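Local coordinates for protein paenibacillus xanthan lyase (Paenibacillus, PDB 6F2P) that cleaves xanthan as a family 8 polysaccharide lyase, probably by beta-elimination at a uronic acid residue, at residues Tyr547-Gly552 and Lys623-Val628; Ile559-Pro564 and Tyr617-Asn622. One frame throughout, in Å; residues are numbered along the deposited sequence.

In the fold
Followed from the N terminus, the chain passes the helical domain of this family 8 lyase and enters the super-sandwich region, where strand 545-550 supplies the first half of contact 1. After a short connection strand 559-563 runs back beside it and supplies the first half of contact 2. The chain then crosses strands 566-578 and 595-607 of a second sheet and returns as strand 613-621, closing contact 2; helix 625-633 follows at once and closes contact 1. Contact 2 is thus nested inside the loop of contact 1, their centres about 8 Å apart. Contact 2 joins strands within one sheet, and contact 1 lays the next helix on that sheet.

Contact 1 (Tyr547-Gly552 and Lys623-Val628); sequences YIHLAG and KTSSAV
The first turn of helix 625-633 lies against strand 545-550, and the tight part of the contact gathers round the imidazole of His-549. With CG anti to the backbone N (chi1 179°), the ring reaches toward the helix start, and Ser-625 covers one of its faces: CB stands 4.0 Å from the ring centroid of His-549, over the face but displaced toward the rim, a CH-pi contact. At the ring edge, near its plane, His-549 NE2 meets Lys-623 O at 3.0 Å in a weak, bent hydrogen bond (124° at the hydrogen); NE2 has a second weak link to Asp-558. Val-628 CG2 touches the same rim at CD2 of His-549, 3.9 Å away. The arrangement is a helix packed on the outer face of a sheet of the super-sandwich domain of the family 8 lyases. An alanine in place of His-549 would probably cost the helix start both the ring under Ser-625 and the polar link to Lys-623 O. Toward the start of the strand, Val-628 CG1 lies 3.8 Å from Tyr-547 CB and equally far from Ile-548 O, and the partly exposed Tyr-547 ring goes on to touch Ala-629 and Ala-632, its OH hydrogen-bonded to a methylpentanediol probably left from crystallisation. On the solvent side, exposed Thr-624 turns from the strand and serves as N-cap, its OG1 accepting from Ala-627 N at 3.1 Å.

Contact 2 (Ile559-Pro564 and Tyr617-Asn622); sequences IGYYFP and YVLLPN
Strands 559-563 and 617-621 run antiparallel, their axes 4.4 Å apart at the closest, with two hydrogen-bonded pairs. In Gly-560 with Leu-620, both N-H groups reach the partner's carbonyl O from above the carbonyl plane, at 2.8 Å for Gly-560 N to Leu-620 O. In Tyr-562 with Val-618 the donors lie in the carbonyl plane, and Tyr-562 N to Val-618 O is nearly straight at 169°. Gly-560 has the backbone of Leu-620 pressed close, where a CB would run into Leu-620 O. Tyr-562 leaves the sheet with CG anti to its N (chi1 158°). Its CB rests 3.9 Å from Leu-620 CD1 and slightly farther from Val-618 CB; CD2 then lies 3.6 Å from Val-618 CG2, the two side chains running alongside each other, and Pro-564 N stands over one ring face toward the rim. Beyond CD2 the ring edges away from Val-618 and also touches Pro-635. On the other face Tyr-561 and Leu-619 lie side by side, Tyr-561 CD2 3.7 Å from Leu-619 CD2, and Tyr-561 OH is hydrogen-bonded to Glu-513 OE1. Next to them, the CD2-CE2 side of the Phe-563 ring packs on Tyr-617 CB. The two strands form the middle of a long antiparallel sheet of the super-sandwich domain: strand 545-550 flanks 559-563, strand 493-501 flanks 613-621, and the Tyr-561 face packs on strand 508-516 of the facing sheet.

Contact 1 (Tyr547-Gly552 and Lys623-Val628)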
ATOM      1  N   TYR A 547      20.098 -14.230  22.747  1.00 17.22           N
ATOM      2  CA  TYR A 547      20.532 -14.055  21.379  1.00 20.46           C
ATOM      3  C   TYR A 547      20.938 -15.388  20.764  1.00 24.24           C
ATOM      4  O   TYR A 547      21.140 -16.375  21.472  1.00 25.54           O
ATOM      5  CB  TYR A 547      21.660 -13.022  21.284  1.00 17.92           C
ATOM      6  CG  TYR A 547      22.799 -13.219  22.262  1.00 22.25           C
ATOM      7  CD1 TYR A 547      22.711 -12.750  23.570  1.00 23.38           C
ATOM      8  CD2 TYR A 547      23.976 -13.848  21.871  1.00 18.82           C
ATOM      9  CE1 TYR A 547      23.759 -12.919  24.465  1.00 27.05           C
ATOM     10  CE2 TYR A 547      25.023 -14.021  22.752  1.00 18.05           C
ATOM     11  CZ  TYR A 547      24.916 -13.554  24.048  1.00 26.65           C
ATOM     12  OH  TYR A 547      25.965 -13.722  24.934  1.00 23.99           O
ATOM     13  N   ILE A 548      21.029 -15.407  19.438  1.00 21.52           N
ATOM     14  CA  ILE A 548      21.364 -16.602  18.689  1.00 20.17           C
ATOM     15  C   ILE A 548      22.224 -16.164  17.511  1.00 22.41           C
ATOM     16  O   ILE A 548      21.983 -15.107  16.924  1.00 17.67           O
ATOM     17  CB  ILE A 548      20.085 -17.294  18.155  1.00 21.65           C
ATOM     18  CG1 ILE A 548      19.245 -17.861  19.298  1.00 18.19           C
ATOM     19  CG2 ILE A 548      20.426 -18.418  17.188  1.00 19.35           C
ATOM     20  CD1 ILE A 548      18.044 -18.652  18.831  1.00 17.31           C
ATOM     21  N   HIS A 549      23.227 -16.963  17.166  1.00 21.17           N
ATOM     22  CA  HIS A 549      23.999 -16.710  15.961  1.00 18.99           C
ATOM     23  C   HIS A 549      24.052 -17.978  15.115  1.00 23.33           C
ATOM     24  O   HIS A 549      24.450 -19.037  15.595  1.00 21.09           O
ATOM     25  CB  HIS A 549      25.409 -16.234  16.302  1.00 16.68           C
ATOM     26  CG  HIS A 549      26.263 -15.967  15.103  1.00 23.76           C
ATOM     27  ND1 HIS A 549      26.900 -16.970  14.404  1.00 24.37           N
ATOM     28  CD2 HIS A 549      26.585 -14.810  14.473  1.00 25.92           C
ATOM     29  CE1 HIS A 549      27.577 -16.444  13.400  1.00 24.44           C
ATOM     30  NE2 HIS A 549      27.404 -15.135  13.419  1.00 22.83           N
ATOM     31  N   LEU A 550      23.628 -17.860  13.860  1.00 21.06           N
ATOM     32  CA  LEU A 550      23.669 -18.961  12.913  1.00 21.27           C
ATOM     33  C   LEU A 550      24.649 -18.613  11.807  1.00 24.08           C
ATOM     34  O   LEU A 550      24.456 -17.622  11.102  1.00 28.24           O
ATOM     35  CB  LEU A 550      22.287 -19.208  12.309  1.00 22.77           C
ATOM     36  CG  LEU A 550      22.319 -20.207  11.145  1.00 23.00           C
ATOM     37  CD1 LEU A 550      22.876 -21.530  11.621  1.00 20.82           C
ATOM     38  CD2 LEU A 550      20.947 -20.403  10.502  1.00 11.69           C
ATOM     39  N   ALA A 551      25.697 -19.417  11.650  1.00 23.36           N
ATOM     40  CA  ALA A 551      26.754 -19.088  10.700  1.00 22.35           C
ATOM     41  C   ALA A 551      26.311 -19.370   9.268  1.00 23.65           C
ATOM     42  O   ALA A 551      25.638 -20.362   9.000  1.00 21.57           O
ATOM     43  CB  ALA A 551      28.036 -19.840  11.036  1.00 18.26           C
ATOM     44  N   GLY A 552      26.680 -18.484   8.350  1.00 21.24           N
ATOM     45  CA  GLY A 552      26.250 -18.613   6.972  1.00 22.61           C
ATOM     46  C   GLY A 552      27.112 -19.580   6.191  1.00 24.48           C
ATOM     47  O   GLY A 552      28.304 -19.721   6.471  1.00 24.44           O
ATOM     48  N   LYS A 623      26.390 -10.247  10.968  1.00 18.48           N
ATOM     49  CA  LYS A 623      27.184  -9.924  12.150  1.00 21.71           C
ATOM     50  C   LYS A 623      27.849 -11.163  12.720  1.00 27.28           C
ATOM     51  O   LYS A 623      27.284 -12.259  12.680  1.00 27.60           O
ATOM     52  CB  LYS A 623      26.330  -9.255  13.229  1.00 16.50           C
ATOM     53  CG  LYS A 623      26.329  -7.754  13.164  1.00 15.25           C
ATOM     54  CD  LYS A 623      25.360  -7.131  14.179  1.00 25.67           C
ATOM     55  CE  LYS A 623      25.431  -5.608  14.120  1.00 24.96           C
ATOM     56  NZ  LYS A 623      25.619  -5.142  12.705  1.00 22.68           N
ATOM     57  N   THR A 624      29.048 -10.976  13.262  1.00 25.10           N
ATOM     58  CA  THR A 624      29.740 -12.045  13.951  1.00 25.64           C
ATOM     59  C   THR A 624      28.970 -12.403  15.207  1.00 29.68           C
ATOM     60  O   THR A 624      28.077 -11.667  15.630  1.00 31.66           O
ATOM     61  CB  THR A 624      31.156 -11.629  14.353  1.00 27.87           C
ATOM     62  OG1 THR A 624      31.088 -10.580  15.330  1.00 29.33           O
ATOM     63  CG2 THR A 624      31.932 -11.149  13.133  1.00 26.94           C
ATOM     64  N   SER A 625      29.326 -13.538  15.795  1.00 26.77           N
ATOM     65  CA  SER A 625      28.674 -14.025  16.995  1.00 28.33           C
ATOM     66  C   SER A 625      28.847 -13.055  18.155  1.00 28.19           C
ATOM     67  O   SER A 625      27.914 -12.841  18.930  1.00 27.80           O
ATOM     68  CB  SER A 625      29.236 -15.397  17.373  1.00 33.03           C
ATOM     69  OG  SER A 625      28.671 -15.853  18.587  1.00 34.13           O
ATOM     70  N   SER A 626      30.041 -12.478  18.274  1.00 25.52           N
ATOM     71  CA  SER A 626      30.348 -11.576  19.384  1.00 30.56           C
ATOM     72  C   SER A 626      29.655 -10.240  19.195  1.00 29.33           C
ATOM     73  O   SER A 626      29.248  -9.598  20.167  1.00 25.89           O
ATOM     74  CB  SER A 626      31.855 -11.348  19.514  1.00 34.05           C
ATOM     75  OG  SER A 626      32.358 -10.673  18.376  1.00 41.73           O
ATOM     76  N   ALA A 627      29.536  -9.823  17.938  1.00 25.03           N
ATOM     77  CA  ALA A 627      28.837  -8.591  17.611  1.00 26.13           C
ATOM     78  C   ALA A 627      27.365  -8.737  17.990  1.00 27.44           C
ATOM     79  O   ALA A 627      26.765  -7.817  18.567  1.00 22.43           O
ATOM     80  CB  ALA A 627      28.988  -8.261  16.131  1.00 25.21           C
ATOM     81  N   VAL A 628      26.795  -9.899  17.674  1.00 22.14           N
ATOM     82  CA  VAL A 628      25.415 -10.186  18.058  1.00 25.78           C
ATOM     83  C   VAL A 628      25.252 -10.067  19.569  1.00 26.66           C
ATOM     84  O   VAL A 628      24.369  -9.354  20.057  1.00 21.74           O
ATOM     85  CB  VAL A 628      24.962 -11.579  17.605  1.00 18.89           C
ATOM     86  CG1 VAL A 628      23.610 -11.908  18.216  1.00 17.83           C
ATOM     87  CG2 VAL A 628      24.904 -11.641  16.085  1.00 19.79           C
TER

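Contact 2 (Ile559-Pro564 and Tyr617-Asn622)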
ATOM      1  N   ILE A 559      23.576 -14.898  10.257  1.00 15.34           N
ATOM      2  CA  ILE A 559      22.387 -14.193  10.737  1.00 13.54           C
ATOM      3  C   ILE A 559      22.325 -14.181  12.269  1.00 20.35           C
ATOM      4  O   ILE A 559      22.521 -15.210  12.919  1.00 20.58           O
ATOM      5  CB  ILE A 559      21.080 -14.777  10.165  1.00 14.76           C
ATOM      6  CG1 ILE A 559      21.207 -14.992   8.652  1.00 14.47           C
ATOM      7  CG2 ILE A 559      19.896 -13.866  10.504  1.00 10.66           C
ATOM      8  CD1 ILE A 559      20.014 -15.675   8.031  1.00 14.33           C
ATOM      9  N   GLY A 560      22.080 -13.005  12.842  1.00 19.98           N
ATOM     10  CA  GLY A 560      21.942 -12.867  14.278  1.00 15.58           C
ATOM     11  C   GLY A 560      20.480 -12.713  14.651  1.00 17.16           C
ATOM     12  O   GLY A 560      19.684 -12.249  13.841  1.00 16.89           O
ATOM     13  N   TYR A 561      20.119 -13.121  15.864  1.00 14.76           N
ATOM     14  CA  TYR A 561      18.753 -12.957  16.349  1.00 13.50           C
ATOM     15  C   TYR A 561      18.801 -12.504  17.803  1.00 16.57           C
ATOM     16  O   TYR A 561      19.336 -13.196  18.660  1.00 20.75           O
ATOM     17  CB  TYR A 561      17.959 -14.259  16.249  1.00 14.97           C
ATOM     18  CG  TYR A 561      18.087 -14.977  14.927  1.00 18.89           C
ATOM     19  CD1 TYR A 561      19.250 -15.673  14.603  1.00 16.95           C
ATOM     20  CD2 TYR A 561      17.040 -14.988  14.013  1.00 15.93           C
ATOM     21  CE1 TYR A 561      19.381 -16.333  13.403  1.00 18.19           C
ATOM     22  CE2 TYR A 561      17.160 -15.656  12.801  1.00 16.29           C
ATOM     23  CZ  TYR A 561      18.341 -16.323  12.509  1.00 18.79           C
ATOM     24  OH  TYR A 561      18.506 -16.987  11.326  1.00 17.48           O
ATOM     25  N   TYR A 562      18.245 -11.338  18.081  1.00 14.10           N
ATOM     26  CA  TYR A 562      18.225 -10.841  19.439  1.00 14.77           C
ATOM     27  C   TYR A 562      16.791 -10.907  19.937  1.00 15.64           C
ATOM     28  O   TYR A 562      15.860 -10.571  19.210  1.00 15.95           O
ATOM     29  CB  TYR A 562      18.817  -9.427  19.489  1.00 16.69           C
ATOM     30  CG  TYR A 562      18.415  -8.596  20.685  1.00 20.67           C
ATOM     31  CD1 TYR A 562      18.652  -9.037  21.980  1.00 21.30           C
ATOM     32  CD2 TYR A 562      17.814  -7.357  20.513  1.00 16.65           C
ATOM     33  CE1 TYR A 562      18.274  -8.281  23.068  1.00 21.34           C
ATOM     34  CE2 TYR A 562      17.439  -6.589  21.591  1.00 20.63           C
ATOM     35  CZ  TYR A 562      17.668  -7.051  22.867  1.00 26.38           C
ATOM     36  OH  TYR A 562      17.286  -6.273  23.942  1.00 22.02           O
ATOM     37  N   PHE A 563      16.611 -11.384  21.164  1.00 18.53           N
ATOM     38  CA  PHE A 563      15.273 -11.528  21.724  1.00 20.86           C
ATOM     39  C   PHE A 563      15.077 -10.654  22.958  1.00 18.71           C
ATOM     40  O   PHE A 563      15.412 -11.050  24.069  1.00 22.38           O
ATOM     41  CB  PHE A 563      14.968 -13.002  22.004  1.00 13.28           C
ATOM     42  CG  PHE A 563      15.089 -13.867  20.784  1.00 18.28           C
ATOM     43  CD1 PHE A 563      16.314 -14.410  20.416  1.00 18.36           C
ATOM     44  CD2 PHE A 563      13.992 -14.097  19.970  1.00 14.51           C
ATOM     45  CE1 PHE A 563      16.434 -15.191  19.270  1.00 13.50           C
ATOM     46  CE2 PHE A 563      14.110 -14.874  18.831  1.00 14.12           C
ATOM     47  CZ  PHE A 563      15.334 -15.420  18.484  1.00 13.49           C
ATOM     48  N   PRO A 564      14.529  -9.450  22.753  1.00 21.32           N
ATOM     49  CA  PRO A 564      14.314  -8.471  23.828  1.00 17.32           C
ATOM     50  C   PRO A 564      13.513  -9.065  24.984  1.00 18.92           C
ATOM     51  O   PRO A 564      12.374  -9.533  24.803  1.00 16.72           O
ATOM     52  CB  PRO A 564      13.514  -7.367  23.140  1.00 15.04           C
ATOM     53  CG  PRO A 564      13.890  -7.485  21.693  1.00 22.03           C
ATOM     54  CD  PRO A 564      14.111  -8.939  21.435  1.00 18.10           C
ATOM     55  N   TYR A 617      11.371  -9.947  18.347  1.00 14.47           N
ATOM     56  CA  TYR A 617      12.734 -10.369  18.042  1.00 13.23           C
ATOM     57  C   TYR A 617      13.349  -9.382  17.064  1.00 14.02           C
ATOM     58  O   TYR A 617      12.631  -8.590  16.441  1.00 15.49           O
ATOM     59  CB  TYR A 617      12.779 -11.802  17.486  1.00 13.71           C
ATOM     60  CG  TYR A 617      12.033 -12.023  16.183  1.00 12.87           C
ATOM     61  CD1 TYR A 617      10.661 -12.232  16.174  1.00 14.26           C
ATOM     62  CD2 TYR A 617      12.709 -12.061  14.965  1.00 14.58           C
ATOM     63  CE1 TYR A 617       9.973 -12.447  14.986  1.00 14.06           C
ATOM     64  CE2 TYR A 617      12.030 -12.281  13.770  1.00 13.31           C
ATOM     65  CZ  TYR A 617      10.661 -12.469  13.791  1.00 13.87           C
ATOM     66  OH  TYR A 617       9.970 -12.680  12.619  1.00 12.23           O
ATOM     67  N   VAL A 618      14.671  -9.432  16.935  1.00 10.31           N
ATOM     68  CA  VAL A 618      15.399  -8.486  16.105  1.00 11.57           C
ATOM     69  C   VAL A 618      16.329  -9.249  15.193  1.00 15.73           C
ATOM     70  O   VAL A 618      17.172 -10.005  15.668  1.00 14.24           O
ATOM     71  CB  VAL A 618      16.278  -7.549  16.958  1.00 14.02           C
ATOM     72  CG1 VAL A 618      17.148  -6.692  16.066  1.00 12.79           C
ATOM     73  CG2 VAL A 618      15.428  -6.693  17.884  1.00 10.01           C
ATOM     74  N   LEU A 619      16.185  -9.056  13.885  1.00 17.35           N
ATOM     75  CA  LEU A 619      17.094  -9.685  12.940  1.00 12.89           C
ATOM     76  C   LEU A 619      18.363  -8.857  12.843  1.00 19.65           C
ATOM     77  O   LEU A 619      18.311  -7.641  12.629  1.00 20.69           O
ATOM     78  CB  LEU A 619      16.450  -9.828  11.563  1.00 12.32           C
ATOM     79  CG  LEU A 619      15.260 -10.780  11.484  1.00 20.84           C
ATOM     80  CD1 LEU A 619      14.729 -10.874  10.047  1.00 17.27           C
ATOM     81  CD2 LEU A 619      15.638 -12.156  12.017  1.00 20.64           C
ATOM     82  N   LEU A 620      19.502  -9.520  13.002  1.00 19.06           N
ATOM     83  CA  LEU A 620      20.794  -8.859  12.920  1.00 17.32           C
ATOM     84  C   LEU A 620      21.651  -9.539  11.865  1.00 17.86           C
ATOM     85  O   LEU A 620      22.511 -10.352  12.198  1.00 17.09           O
ATOM     86  CB  LEU A 620      21.492  -8.911  14.282  1.00 15.01           C
ATOM     87  CG  LEU A 620      20.760  -8.194  15.423  1.00 18.69           C
ATOM     88  CD1 LEU A 620      21.407  -8.492  16.767  1.00 18.23           C
ATOM     89  CD2 LEU A 620      20.713  -6.683  15.192  1.00 17.01           C
ATOM     90  N   PRO A 621      21.409  -9.218  10.582  1.00 21.08           N
ATOM     91  CA  PRO A 621      22.144  -9.893   9.506  1.00 17.04           C
ATOM     92  C   PRO A 621      23.631  -9.546   9.504  1.00 21.83           C
ATOM     93  O   PRO A 621      24.008  -8.467   9.972  1.00 18.60           O
ATOM     94  CB  PRO A 621      21.482  -9.350   8.225  1.00 13.44           C
ATOM     95  CG  PRO A 621      20.167  -8.808   8.653  1.00 14.50           C
ATOM     96  CD  PRO A 621      20.381  -8.304  10.058  1.00 17.77           C
ATOM     97  N   ASN A 622      24.452 -10.467   9.000  1.00 19.82           N
ATOM     98  CA  ASN A 622      25.817 -10.149   8.614  1.00 18.18           C
ATOM     99  C   ASN A 622      26.677  -9.697   9.795  1.00 19.85           C
ATOM    100  O   ASN A 622      27.590  -8.872   9.651  1.00 19.48           O
ATOM    101  CB  ASN A 622      25.789  -9.076   7.514  1.00 19.61           C
ATOM    102  CG  ASN A 622      27.091  -8.984   6.746  1.00 24.62           C
ATOM    103  OD1 ASN A 622      27.810  -9.978   6.576  1.00 31.20           O
ATOM    104  ND2 ASN A 622      27.407  -7.786   6.281  1.00 23.34           N
TER